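Proteasome accessory factor B/C (PafBC) (Paenarthrobacter aurescens, PDB 6SJ9) regulates transcription in the bacterial DNA damage response, probably binding DNA through its winged helix-turn-helix domains. Local coordinates at the potassium ion site. Sequence-based numbering; all coordinates share one arbitrary frame.

The potassium ion site. Residues 15-19, 21, 80-86. With K (potassium ion), chain B.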
loop_
_atom_site.group_PDB
_atom_site.type_symbol
_atom_site.label_atom_id
_atom_site.label_comp_id
_atom_site.label_asym_id
_atom_site.label_seq_id
_atom_site.Cartn_x
_atom_site.Cartn_y
_atom_site.Cartn_z
ATOM N N LEU A 15 -26.893 4.851 -15.067
ATOM C CA LEU A 15 -26.712 5.165 -16.473
ATOM C C LEU A 15 -25.703 4.249 -17.131
ATOM O O LEU A 15 -25.840 3.941 -18.327
ATOM C CB LEU A 15 -26.264 6.622 -16.604
ATOM C CG LEU A 15 -27.211 7.657 -16.012
ATOM C CD1 LEU A 15 -26.626 9.032 -16.209
ATOM C CD2 LEU A 15 -28.573 7.530 -16.678
ATOM N N LEU A 16 -24.735 3.758 -16.354
ATOM C CA LEU A 16 -23.749 2.819 -16.872
ATOM C C LEU A 16 -24.402 1.480 -17.158
ATOM O O LEU A 16 -24.093 0.826 -18.166
ATOM C CB LEU A 16 -22.609 2.682 -15.855
ATOM C CG LEU A 16 -21.146 2.820 -16.254
ATOM C CD1 LEU A 16 -20.861 3.877 -17.301
ATOM C CD2 LEU A 16 -20.274 3.066 -15.026
ATOM N N ASN A 17 -25.317 1.058 -16.281
ATOM C CA ASN A 17 -25.902 -0.272 -16.421
ATOM C C ASN A 17 -26.721 -0.397 -17.693
ATOM O O ASN A 17 -26.602 -1.392 -18.414
ATOM C CB ASN A 17 -26.712 -0.619 -15.183
ATOM C CG ASN A 17 -25.815 -0.930 -14.032
ATOM O OD1 ASN A 17 -24.701 -1.410 -14.240
ATOM N ND2 ASN A 17 -26.248 -0.619 -12.820
ATOM N N THR A 18 -27.573 0.584 -17.981
ATOM C CA THR A 18 -28.505 0.449 -19.089
ATOM C C THR A 18 -27.772 0.434 -20.420
ATOM O O THR A 18 -26.927 1.292 -20.692
ATOM C CB THR A 18 -29.527 1.581 -19.105
ATOM O OG1 THR A 18 -30.365 1.412 -20.248
ATOM C CG2 THR A 18 -28.846 2.961 -19.213
ATOM N N LYS A 19 -28.064 -0.570 -21.230
ATOM C CA LYS A 19 -27.585 -0.536 -22.597
ATOM C C LYS A 19 -28.525 0.223 -23.512
ATOM O O LYS A 19 -28.078 0.783 -24.514
ATOM C CB LYS A 19 -27.396 -1.968 -23.116
ATOM C CG LYS A 19 -26.595 -2.866 -22.150
ATOM C CD LYS A 19 -25.955 -4.065 -22.867
ATOM C CE LYS A 19 -25.248 -4.994 -21.875
ATOM N NZ LYS A 19 -26.216 -5.854 -21.125
ATOM N N GLY A 21 -30.726 2.860 -22.410
ATOM C CA GLY A 21 -30.960 4.230 -21.988
ATOM C C GLY A 21 -32.196 4.290 -21.115
ATOM O O GLY A 21 -33.201 3.616 -21.371
ATOM N N ARG A 80 -27.897 7.595 -20.992
ATOM C CA ARG A 80 -26.977 6.509 -20.660
ATOM C C ARG A 80 -25.545 7.011 -20.691
ATOM O O ARG A 80 -25.234 8.056 -21.268
ATOM C CB ARG A 80 -27.119 5.312 -21.597
ATOM C CG ARG A 80 -26.415 5.452 -22.886
ATOM C CD ARG A 80 -26.655 4.229 -23.769
ATOM N NE ARG A 80 -26.094 4.451 -25.104
ATOM C CZ ARG A 80 -26.094 3.557 -26.091
ATOM N NH1 ARG A 80 -26.634 2.353 -25.907
ATOM N NH2 ARG A 80 -25.559 3.879 -27.267
ATOM N N ILE A 81 -24.690 6.262 -20.027
ATOM C CA ILE A 81 -23.262 6.504 -19.990
ATOM C C ILE A 81 -22.547 5.234 -20.446
ATOM O O ILE A 81 -22.961 4.120 -20.100
ATOM C CB ILE A 81 -22.798 6.881 -18.556
ATOM C CG1 ILE A 81 -23.416 8.188 -18.073
ATOM C CG2 ILE A 81 -21.284 7.004 -18.515
ATOM C CD1 ILE A 81 -23.032 8.536 -16.630
ATOM N N GLY A 82 -21.461 5.406 -21.195
ATOM C CA GLY A 82 -20.672 4.288 -21.647
ATOM C C GLY A 82 -21.223 3.570 -22.848
ATOM O O GLY A 82 -20.702 2.510 -23.201
ATOM N N LYS A 83 -22.297 4.079 -23.446
ATOM C CA LYS A 83 -22.874 3.523 -24.665
ATOM C C LYS A 83 -23.274 2.080 -24.382
ATOM O O LYS A 83 -24.066 1.866 -23.451
ATOM C CB LYS A 83 -21.918 3.754 -25.837
ATOM C CG LYS A 83 -21.653 5.256 -26.121
ATOM C CD LYS A 83 -20.652 5.485 -27.253
ATOM C CE LYS A 83 -21.320 5.180 -28.598
ATOM N NZ LYS A 83 -20.355 4.995 -29.720
ATOM N N ASP A 84 -22.741 1.075 -25.088
ATOM C CA ASP A 84 -23.133 -0.318 -24.851
ATOM C C ASP A 84 -22.468 -0.987 -23.641
ATOM O O ASP A 84 -22.986 -2.001 -23.164
ATOM C CB ASP A 84 -22.808 -1.149 -26.093
ATOM C CG ASP A 84 -23.573 -0.692 -27.316
ATOM O OD1 ASP A 84 -24.336 0.292 -27.202
ATOM O OD2 ASP A 84 -23.388 -1.290 -28.402
ATOM N N SER A 85 -21.331 -0.489 -23.160
ATOM C CA SER A 85 -20.625 -1.091 -22.034
ATOM C C SER A 85 -21.174 -0.593 -20.697
ATOM O O SER A 85 -21.895 0.403 -20.618
ATOM C CB SER A 85 -19.128 -0.826 -22.115
ATOM O OG SER A 85 -18.896 0.549 -22.321
ATOM N N ASN A 86 -20.865 -1.328 -19.638
ATOM C CA ASN A 86 -21.313 -0.939 -18.320
ATOM C C ASN A 86 -20.167 -0.546 -17.395
ATOM O O ASN A 86 -20.392 -0.424 -16.182
ATOM C CB ASN A 86 -22.165 -2.030 -17.681
ATOM C CG ASN A 86 -21.478 -3.359 -17.652
ATOM O OD1 ASN A 86 -20.239 -3.441 -17.734
ATOM N ND2 ASN A 86 -22.277 -4.435 -17.490
HETATM K K K B . -24.162 1.757 -20.594
#
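Five backbone carbonyls converge on the potassium ion where the C-terminal end of helix 2-17 meets the turn that follows strand 78-80, in the N-terminal region of this WYL-domain regulator, probably part of its first winged helix-turn-helix domain. Leu16 O and Ser85 O approach the ion most closely, both at 2.6 Å, while Ile81 O, Thr18 O and Lys83 O join them in a shell that lies between square pyramidal and trigonal bipyramidal. Leu15 O lies further off, 3.6 Å from K, and waters may have escaped modelling. Gly82 and Lys83 both take positive phi, which curls the turn so that alternate carbonyls, those of Ile81, Lys83 and Ser85, face inwards. All the ligands seen are main-chain oxygens; the helix end and the carbonyl dipoles would offset the ion's charge.

The side chains appear to brace the two segments from outside. Arg80 runs out nearly fully extended beyond CB (chi2 -178°), and its guanidinium NH1 gives a bent hydrogen bond to Lys19 O (2.5 Å), nearly in the guanidinium plane, linking the strand end to the loop after the helix. The same nitrogen forms a salt bridge with the carboxylate OD1 of Asp84, 3.3 Å away, and one guanidinium face lies over Lys83 CA near its rim. With OG1 anti to its own backbone N (chi1 177°), Thr18 accepts a fairly straight hydrogen bond at OG1 from Gly21 N (2.6 Å), which would steady the bend that presents Thr18 O. In the turn after the strand, Ser85 (chi1 50°) swings its hydroxyl OG back to a lone pair of Gly82 O, 2.8 Å away and turned aside from K, a hydrogen bond spanning Gly82 to Ser85.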